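Side-chain contacts in xylose isomerase-like TIM barrel (Anabaena variabilis ATCC 29413, PDB 2QW5), which probably works as a zinc-dependent sugar isomerase or epimerase, holding D-xylose beside a zinc ion at the mouth of a TIM barrel: residues F18-Q23 against P287-S292; Q62-Y67 against T118-G123; I13-F18 against V34-K39. One frame throughout, in Å; residues are numbered along the deposited sequence.

Contact 1 (F18-Q23 against P287-S292); sequences FTTNLQ and PAFTNS
Thr-20 meets Ala-288 and Phe-289 through a single methyl group, and lies in a loop held by two side-chain turns. Phe-18, at the start, points away from 287-292 at its CB, and its ring is buried against Leu-40 and Ile-302, as suits a large apolar group. Thr-19 also faces away; its OG1 accepts a nearly straight hydrogen bond (167°) from the backbone N of Asn-21 at 3.1 Å. The bond closes an ST turn round Thr-20, whose CB points toward the other segment. There CG2 stands opposite the carbonyl carbon while OG1 sits between the two backbone arms (chi1 67°). CG2 reaches the CB of Ala-288 at 3.4 Å, tighter than usual for two carbons, and the small alanine lets the chains come this close. The same CG2 lies 3.4 Å from CZ of Phe-289, approaching that ring obliquely, and the two side chains arrive from opposite directions. In the TIM barrel this joins the loop after the first strand, 11-14, to the short helix following the last, 278-280, neighbours where the barrel closes and at the end where the sugar binds. Phe-289 lies close to the bound D-xylose, and its ring makes an edge-to-face pair with Phe-283 of the ligand pocket. Beyond Thr-20, Asn-21 forms an Asx turn: its OD1 accepts from the backbone N of Gln-23 at 2.8 Å, with the donor tilted 17° from the carbonyl plane. Leu-22, between them, is buried against Val-33 and Phe-50, a setting that suits an apolar side chain.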
loop_
_atom_site.group_PDB
_atom_site.type_symbol
_atom_site.label_atom_id
_atom_site.label_comp_id
_atom_site.label_asym_id
_atom_site.label_seq_id
_atom_site.Cartn_x
_atom_site.Cartn_y
_atom_site.Cartn_z
ATOM N N PHE A 18 22.123 9.461 -13.434
ATOM C CA PHE A 18 21.208 9.975 -14.461
ATOM C C PHE A 18 19.954 9.171 -14.761
ATOM O O PHE A 18 18.907 9.757 -15.075
ATOM C CB PHE A 18 21.974 10.081 -15.807
ATOM C CG PHE A 18 23.317 10.716 -15.697
ATOM C CD1 PHE A 18 23.442 12.063 -15.435
ATOM C CD2 PHE A 18 24.475 9.974 -15.870
ATOM C CE1 PHE A 18 24.705 12.664 -15.319
ATOM C CE2 PHE A 18 25.734 10.560 -15.752
ATOM C CZ PHE A 18 25.851 11.918 -15.491
ATOM N N THR A 19 20.041 7.836 -14.700
ATOM C CA THR A 19 18.976 7.004 -15.231
ATOM C C THR A 19 19.048 5.555 -14.817
ATOM O O THR A 19 20.052 5.134 -14.281
ATOM C CB THR A 19 19.063 7.046 -16.779
ATOM O OG1 THR A 19 17.887 6.496 -17.365
ATOM C CG2 THR A 19 20.325 6.322 -17.304
ATOM N N THR A 20 17.952 4.827 -15.017
ATOM C CA THR A 20 17.922 3.348 -14.860
ATOM C C THR A 20 17.760 2.646 -16.248
ATOM O O THR A 20 17.707 1.394 -16.330
ATOM C CB THR A 20 16.811 2.861 -13.900
ATOM O OG1 THR A 20 15.536 3.125 -14.470
ATOM C CG2 THR A 20 16.917 3.517 -12.568
ATOM N N ASN A 21 17.695 3.437 -17.330
ATOM C CA ASN A 21 17.442 2.931 -18.690
ATOM C C ASN A 21 18.305 3.662 -19.724
ATOM O O ASN A 21 18.124 4.864 -19.974
ATOM C CB ASN A 21 15.954 3.082 -19.048
ATOM C CG ASN A 21 15.546 2.253 -20.257
ATOM O OD1 ASN A 21 16.288 2.107 -21.241
ATOM N ND2 ASN A 21 14.357 1.689 -20.188
ATOM N N LEU A 22 19.221 2.908 -20.329
ATOM C CA LEU A 22 20.121 3.436 -21.335
ATOM C C LEU A 22 19.439 3.719 -22.690
ATOM O O LEU A 22 20.042 4.417 -23.494
ATOM C CB LEU A 22 21.398 2.539 -21.485
ATOM C CG LEU A 22 22.566 2.911 -20.550
ATOM C CD1 LEU A 22 23.219 4.212 -21.045
ATOM C CD2 LEU A 22 22.216 3.029 -19.078
ATOM N N GLN A 23 18.222 3.202 -22.932
ATOM C CA GLN A 23 17.464 3.414 -24.188
ATOM C C GLN A 23 18.392 3.297 -25.404
ATOM O O GLN A 23 18.563 4.269 -26.169
ATOM C CB GLN A 23 16.807 4.798 -24.195
ATOM C CG GLN A 23 15.947 5.173 -23.010
ATOM C CD GLN A 23 15.113 6.429 -23.331
ATOM O OE1 GLN A 23 14.339 6.430 -24.307
ATOM N NE2 GLN A 23 15.262 7.477 -22.526
ATOM N N PRO A 287 13.358 10.257 -10.484
ATOM C CA PRO A 287 12.088 9.547 -10.232
ATOM C C PRO A 287 12.204 8.040 -9.936
ATOM O O PRO A 287 11.490 7.534 -9.062
ATOM C CB PRO A 287 11.305 9.814 -11.511
ATOM C CG PRO A 287 11.732 11.210 -11.885
ATOM C CD PRO A 287 13.223 11.159 -11.660
ATOM N N ALA A 288 13.148 7.344 -10.571
ATOM C CA ALA A 288 13.304 5.914 -10.312
ATOM C C ALA A 288 13.702 5.557 -8.869
ATOM O O ALA A 288 13.382 4.455 -8.432
ATOM C CB ALA A 288 14.260 5.273 -11.326
ATOM N N PHE A 289 14.337 6.492 -8.126
ATOM C CA PHE A 289 14.859 6.219 -6.802
ATOM C C PHE A 289 14.250 6.974 -5.641
ATOM O O PHE A 289 14.447 6.540 -4.523
ATOM C CB PHE A 289 16.385 6.424 -6.781
ATOM C CG PHE A 289 17.122 5.517 -7.741
ATOM C CD1 PHE A 289 16.945 4.141 -7.671
ATOM C CD2 PHE A 289 17.983 6.031 -8.694
ATOM C CE1 PHE A 289 17.589 3.291 -8.563
ATOM C CE2 PHE A 289 18.632 5.184 -9.592
ATOM C CZ PHE A 289 18.441 3.821 -9.516
ATOM N N THR A 290 13.545 8.083 -5.879
ATOM C CA THR A 290 13.028 8.904 -4.760
ATOM C C THR A 290 12.159 8.119 -3.784
ATOM O O THR A 290 12.371 8.171 -2.559
ATOM C CB THR A 290 12.353 10.189 -5.277
ATOM O OG1 THR A 290 11.477 9.856 -6.361
ATOM C CG2 THR A 290 13.400 11.143 -5.759
ATOM N N ASN A 291 11.258 7.310 -4.326
ATOM C CA ASN A 291 10.415 6.469 -3.480
ATOM C C ASN A 291 11.103 5.200 -2.953
ATOM O O ASN A 291 11.016 4.941 -1.775
ATOM C CB ASN A 291 9.112 6.097 -4.201
ATOM C CG ASN A 291 8.014 5.611 -3.247
ATOM O OD1 ASN A 291 7.582 4.478 -3.329
ATOM N ND2 ASN A 291 7.594 6.450 -2.347
ATOM N N SER A 292 11.781 4.443 -3.814
ATOM C CA SER A 292 12.406 3.155 -3.423
ATOM C C SER A 292 13.543 3.307 -2.427
ATOM O O SER A 292 13.713 2.438 -1.566
ATOM C CB SER A 292 12.862 2.352 -4.645
ATOM O OG SER A 292 13.868 3.036 -5.329
#

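Contact 2 (Q62-Y67 against T118-G123); sequences QDLENY and TAALGG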
loop_
_atom_site.group_PDB
_atom_site.type_symbol
_atom_site.label_atom_id
_atom_site.label_comp_id
_atom_site.label_asym_id
_atom_site.label_seq_id
_atom_site.Cartn_x
_atom_site.Cartn_y
_atom_site.Cartn_z
ATOM N N GLN A 62 16.526 -8.448 -30.299
ATOM C CA GLN A 62 16.494 -7.011 -30.592
ATOM C C GLN A 62 17.310 -6.212 -29.565
ATOM O O GLN A 62 18.004 -5.259 -29.935
ATOM C CB GLN A 62 15.054 -6.473 -30.718
ATOM C CG GLN A 62 14.976 -5.002 -31.201
ATOM C CD GLN A 62 15.719 -4.769 -32.516
ATOM O OE1 GLN A 62 15.294 -5.241 -33.576
ATOM N NE2 GLN A 62 16.835 -4.046 -32.448
ATOM N N ASP A 63 17.262 -6.608 -28.296
ATOM C CA ASP A 63 18.061 -5.942 -27.258
ATOM C C ASP A 63 19.560 -6.065 -27.552
ATOM O O ASP A 63 20.294 -5.076 -27.455
ATOM C CB ASP A 63 17.790 -6.546 -25.863
ATOM C CG ASP A 63 16.399 -6.233 -25.318
ATOM O OD1 ASP A 63 15.829 -5.195 -25.697
ATOM O OD2 ASP A 63 15.906 -7.044 -24.485
ATOM N N LEU A 64 19.988 -7.265 -27.938
ATOM C CA LEU A 64 21.419 -7.527 -28.210
ATOM C C LEU A 64 21.930 -6.657 -29.346
ATOM O O LEU A 64 22.992 -6.044 -29.251
ATOM C CB LEU A 64 21.643 -9.008 -28.507
ATOM C CG LEU A 64 23.081 -9.495 -28.657
ATOM C CD1 LEU A 64 23.967 -9.035 -27.487
ATOM C CD2 LEU A 64 23.120 -11.004 -28.838
ATOM N N GLU A 65 21.103 -6.543 -30.371
ATOM C CA GLU A 65 21.372 -5.691 -31.519
ATOM C C GLU A 65 21.430 -4.221 -31.116
ATOM O O GLU A 65 22.348 -3.520 -31.499
ATOM C CB GLU A 65 20.297 -5.949 -32.581
ATOM C CG GLU A 65 20.422 -5.147 -33.857
ATOM C CD GLU A 65 19.532 -5.730 -34.953
ATOM O OE1 GLU A 65 18.302 -5.902 -34.697
ATOM O OE2 GLU A 65 20.071 -6.024 -36.051
ATOM N N ASN A 66 20.486 -3.761 -30.298
ATOM C CA ASN A 66 20.507 -2.355 -29.857
ATOM C C ASN A 66 21.730 -2.001 -29.032
ATOM O O ASN A 66 22.367 -0.990 -29.280
ATOM C CB ASN A 66 19.238 -1.994 -29.073
ATOM C CG ASN A 66 17.998 -1.988 -29.936
ATOM O OD1 ASN A 66 18.060 -1.892 -31.176
ATOM N ND2 ASN A 66 16.860 -2.078 -29.285
ATOM N N TYR A 67 22.063 -2.828 -28.043
ATOM C CA TYR A 67 23.263 -2.555 -27.207
ATOM C C TYR A 67 24.577 -2.689 -28.022
ATOM O O TYR A 67 25.548 -1.987 -27.747
ATOM C CB TYR A 67 23.258 -3.425 -25.923
ATOM C CG TYR A 67 22.230 -2.933 -24.896
ATOM C CD1 TYR A 67 22.485 -1.793 -24.132
ATOM C CD2 TYR A 67 21.057 -3.646 -24.617
ATOM C CE1 TYR A 67 21.585 -1.331 -23.165
ATOM C CE2 TYR A 67 20.137 -3.190 -23.630
ATOM C CZ TYR A 67 20.419 -2.044 -22.910
ATOM O OH TYR A 67 19.540 -1.573 -21.970
ATOM N N THR A 118 26.109 -7.630 -21.944
ATOM C CA THR A 118 27.337 -7.192 -21.248
ATOM C C THR A 118 28.527 -7.336 -22.183
ATOM O O THR A 118 29.234 -6.354 -22.408
ATOM C CB THR A 118 27.572 -7.971 -19.918
ATOM O OG1 THR A 118 26.441 -7.762 -19.095
ATOM C CG2 THR A 118 28.844 -7.455 -19.172
ATOM N N ALA A 119 28.654 -8.509 -22.786
ATOM C CA ALA A 119 29.728 -8.809 -23.733
ATOM C C ALA A 119 29.662 -7.892 -24.956
ATOM O O ALA A 119 30.696 -7.348 -25.367
ATOM C CB ALA A 119 29.676 -10.290 -24.133
ATOM N N ALA A 120 28.457 -7.662 -25.507
ATOM C CA ALA A 120 28.270 -6.773 -26.698
ATOM C C ALA A 120 28.706 -5.366 -26.413
ATOM O O ALA A 120 29.152 -4.659 -27.318
ATOM C CB ALA A 120 26.800 -6.808 -27.230
ATOM N N LEU A 121 28.595 -4.956 -25.141
ATOM C CA LEU A 121 29.118 -3.660 -24.667
ATOM C C LEU A 121 30.621 -3.693 -24.350
ATOM O O LEU A 121 31.148 -2.729 -23.800
ATOM C CB LEU A 121 28.312 -3.172 -23.439
ATOM C CG LEU A 121 26.855 -2.750 -23.664
ATOM C CD1 LEU A 121 26.080 -2.581 -22.384
ATOM C CD2 LEU A 121 26.831 -1.445 -24.422
ATOM N N GLY A 122 31.314 -4.797 -24.680
ATOM C CA GLY A 122 32.723 -4.986 -24.369
ATOM C C GLY A 122 33.026 -5.240 -22.909
ATOM O O GLY A 122 34.200 -5.252 -22.522
ATOM N N GLY A 123 31.977 -5.499 -22.111
ATOM C CA GLY A 123 32.101 -5.573 -20.687
ATOM C C GLY A 123 32.530 -6.932 -20.223
ATOM O O GLY A 123 32.202 -7.955 -20.838
#
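The nearest approach of Tyr-67 to Leu-121 is made not by its ring but by its backbone carbonyl: the O of Tyr-67 lies 3.6 Å from the CD2 methyl of Leu-121. The other methyl of this leucine, CD1, reaches the tyrosine ring obliquely, 4.1 Å from its CD1, so the branched end touches both backbone and ring of one residue. On its own side Leu-121 also packs on Ile-84 and Thr-86 of strand 83-87, which explains the choice of a bulky apolar residue. About one turn earlier in helix 60-76, Leu-64 makes the second touch. Its CG lies opposite the backbone N (chi1 -173°), and from there the CD1 branch reaches CB of Ala-120, 3.6 Å away; a small residue at Ala-120 leaves room for it. Helix 101-120 stops just here in a Schellman motif, Gly-123 N bonding to Thr-118 O at 2.9 Å and Gly-122 N to Ala-119 O at 2.7 Å. Glycine suits Gly-122 because its phi is positive (72°), while at Gly-123 a CB would crowd Thr-118 O. Arg-71 donates to the carbonyl of Leu-121, and Asp-63 forms a salt bridge with Arg-114, adding polar ties to the apolar touch. Two successive helices of the outer layer, each following its own barrel strand and lying side by side, are typical of the TIM barrel.

Contact 3 (I13-F18 against V34-K39); sequences ISFFMF and VAHIKK
His-36 lays its imidazole flat on the ring of Phe-18, in a face-to-face stack with centroids 3.8 Å apart and planes only 6° from parallel. The overlap is nearly complete, and the closest pair is His-36 NE2 with Phe-18 CD1 at 3.5 Å. The histidine CG points opposite its carbonyl carbon (chi1 -72°), which carries the imidazole off the helix toward the phenylalanine. A histidine fits because it pairs a flat face with a polar rim: its ND1 is hydrogen-bonded to the hydroxyl of Tyr-315, which helps to fix the ring's rotation in a buried setting. Phe-15 supplies the third ring. Its CZ reaches CB of His-36 at 3.9 Å and CG1 of Ile-37 at 4.1 Å, while its CE2 lies at the edge of the imidazole. Phe-18 in turn sets an edge on the face of Phe-15, CD2 standing 3.8 Å above the plane, so one phenylalanine serves two aromatic partners at once. With an alanine in place of Phe-18, the imidazole would probably lose the flat surface it rests on, and a gap would open over the face of Phe-15. CG of Met-17, deposited as selenomethionine, lies on the Phe-18 face turned from His-36. Around this cluster, helix 27-42 packs against the 3-10 turn and loop that follow strand 11-14, as the helix of the beta-alpha-beta crossover to strand 47-51, whose Phe-50 meets Phe-15 edge-to-face and whose Phe-48 touches Ile-37, with helix 60-76 flanking through Leu-74 and helix 314-332 through Tyr-315.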
loop_
_atom_site.group_PDB
_atom_site.type_symbol
_atom_site.label_atom_id
_atom_site.label_comp_id
_atom_site.label_asym_id
_atom_site.label_seq_id
_atom_site.Cartn_x
_atom_site.Cartn_y
_atom_site.Cartn_z
ATOM N N ILE A 13 32.202 5.267 -12.866
ATOM C CA ILE A 13 31.015 5.867 -12.225
ATOM C C ILE A 13 29.737 5.253 -12.771
ATOM O O ILE A 13 29.635 4.968 -13.959
ATOM C CB ILE A 13 31.018 7.393 -12.339
ATOM C CG1 ILE A 13 29.872 7.990 -11.507
ATOM C CG2 ILE A 13 31.033 7.824 -13.821
ATOM C CD1 ILE A 13 29.993 9.513 -11.261
ATOM N N SER A 14 28.759 5.031 -11.882
ATOM C CA SER A 14 27.469 4.497 -12.276
ATOM C C SER A 14 26.568 5.521 -12.991
ATOM O O SER A 14 26.447 6.648 -12.549
ATOM C CB SER A 14 26.689 4.048 -11.051
ATOM O OG SER A 14 25.416 3.586 -11.439
ATOM N N PHE A 15 25.865 5.056 -14.033
ATOM C CA PHE A 15 24.823 5.859 -14.712
ATOM C C PHE A 15 23.566 6.076 -13.852
ATOM O O PHE A 15 22.682 6.778 -14.298
ATOM C CB PHE A 15 24.493 5.367 -16.146
ATOM C CG PHE A 15 25.081 6.242 -17.208
ATOM C CD1 PHE A 15 26.462 6.472 -17.237
ATOM C CD2 PHE A 15 24.259 6.875 -18.152
ATOM C CE1 PHE A 15 27.029 7.310 -18.193
ATOM C CE2 PHE A 15 24.819 7.743 -19.122
ATOM C CZ PHE A 15 26.210 7.935 -19.150
ATOM N N PHE A 16 23.484 5.480 -12.640
ATOM C CA PHE A 16 22.415 5.854 -11.662
ATOM C C PHE A 16 22.427 7.341 -11.218
ATOM O O PHE A 16 21.513 7.785 -10.513
ATOM C CB PHE A 16 22.462 4.953 -10.436
ATOM C CG PHE A 16 22.092 3.518 -10.708
ATOM C CD1 PHE A 16 21.141 3.160 -11.674
ATOM C CD2 PHE A 16 22.629 2.512 -9.922
ATOM C CE1 PHE A 16 20.735 1.855 -11.838
ATOM C CE2 PHE A 16 22.239 1.189 -10.125
ATOM C CZ PHE A 16 21.278 0.869 -11.070
HETATM N N MSE A 17 23.491 8.086 -11.563
HETATM C CA MSE A 17 23.533 9.531 -11.400
HETATM C C MSE A 17 22.469 10.156 -12.334
HETATM O O MSE A 17 21.999 11.263 -12.065
HETATM C CB MSE A 17 24.905 10.078 -11.771
HETATM C CG MSE A 17 25.093 11.627 -11.627
HETATM SE SE MSE A 17 24.829 12.162 -9.808
HETATM C CE MSE A 17 26.600 11.936 -9.218
ATOM N N PHE A 18 22.123 9.461 -13.434
ATOM C CA PHE A 18 21.208 9.975 -14.461
ATOM C C PHE A 18 19.954 9.171 -14.761
ATOM O O PHE A 18 18.907 9.757 -15.075
ATOM C CB PHE A 18 21.974 10.081 -15.807
ATOM C CG PHE A 18 23.317 10.716 -15.697
ATOM C CD1 PHE A 18 23.442 12.063 -15.435
ATOM C CD2 PHE A 18 24.475 9.974 -15.870
ATOM C CE1 PHE A 18 24.705 12.664 -15.319
ATOM C CE2 PHE A 18 25.734 10.560 -15.752
ATOM C CZ PHE A 18 25.851 11.918 -15.491
ATOM N N VAL A 34 26.616 9.983 -24.570
ATOM C CA VAL A 34 27.981 10.306 -25.006
ATOM C C VAL A 34 28.482 11.615 -24.401
ATOM O O VAL A 34 29.611 11.665 -23.934
ATOM C CB VAL A 34 28.128 10.227 -26.539
ATOM C CG1 VAL A 34 29.483 10.798 -27.012
ATOM C CG2 VAL A 34 27.899 8.751 -27.008
ATOM N N ALA A 35 27.628 12.644 -24.355
ATOM C CA ALA A 35 27.996 13.938 -23.750
ATOM C C ALA A 35 28.288 13.816 -22.248
ATOM O O ALA A 35 29.204 14.457 -21.758
ATOM C CB ALA A 35 26.923 15.001 -24.018
ATOM N N HIS A 36 27.538 12.966 -21.527
ATOM C CA HIS A 36 27.814 12.708 -20.097
ATOM C C HIS A 36 29.163 12.026 -19.933
ATOM O O HIS A 36 29.977 12.445 -19.116
ATOM C CB HIS A 36 26.760 11.795 -19.436
ATOM C CG HIS A 36 25.421 12.441 -19.208
ATOM N ND1 HIS A 36 25.279 13.775 -18.899
ATOM C CD2 HIS A 36 24.181 11.908 -19.141
ATOM C CE1 HIS A 36 23.995 14.051 -18.735
ATOM N NE2 HIS A 36 23.311 12.929 -18.855
ATOM N N ILE A 37 29.393 10.976 -20.722
ATOM C CA ILE A 37 30.655 10.212 -20.675
ATOM C C ILE A 37 31.864 11.112 -20.943
ATOM O O ILE A 37 32.843 11.030 -20.218
ATOM C CB ILE A 37 30.669 9.025 -21.663
ATOM C CG1 ILE A 37 29.722 7.912 -21.201
ATOM C CG2 ILE A 37 32.097 8.436 -21.812
ATOM C CD1 ILE A 37 29.546 6.785 -22.184
ATOM N N LYS A 38 31.778 11.976 -21.960
ATOM C CA LYS A 38 32.891 12.879 -22.281
ATOM C C LYS A 38 33.191 13.887 -21.175
ATOM O O LYS A 38 34.371 14.174 -20.892
ATOM C CB LYS A 38 32.666 13.584 -23.624
ATOM C CG LYS A 38 32.824 12.629 -24.790
ATOM C CD LYS A 38 32.720 13.285 -26.142
ATOM C CE LYS A 38 33.151 12.269 -27.207
ATOM N NZ LYS A 38 33.102 12.754 -28.624
ATOM N N LYS A 39 32.142 14.394 -20.530
ATOM C CA LYS A 39 32.296 15.317 -19.410
ATOM C C LYS A 39 32.948 14.587 -18.257
ATOM O O LYS A 39 33.888 15.075 -17.644
ATOM C CB LYS A 39 30.935 15.867 -18.978
ATOM C CG LYS A 39 31.008 17.049 -17.945
ATOM C CD LYS A 39 31.573 18.359 -18.550
ATOM C CE LYS A 39 31.134 19.674 -17.826
ATOM N NZ LYS A 39 31.624 19.894 -16.420
#

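Contacts 1 and 3 share Phe-18 and have centres 13 Å apart; they also meet where CZ of Phe-289 lies 3.5 Å from CD1 of Phe-16. Contact 2 is more remote. It reaches contact 1, 20 Å away between centres, through Leu-22 CB and Tyr-67 CE1 at 4.2 Å, but stays about 9 Å from contact 3 at the nearest atoms. The three differ in their nearness to the sugar: the side chain of Phe-289 is about 4 Å from the bound D-xylose, that of Phe-15 about 11 Å, and that of Tyr-67 about 13 Å. The zinc ion, held by Glu-183, Asp-216, Gln-247 and Glu-281, is about 10 Å from the Phe-289 side chain.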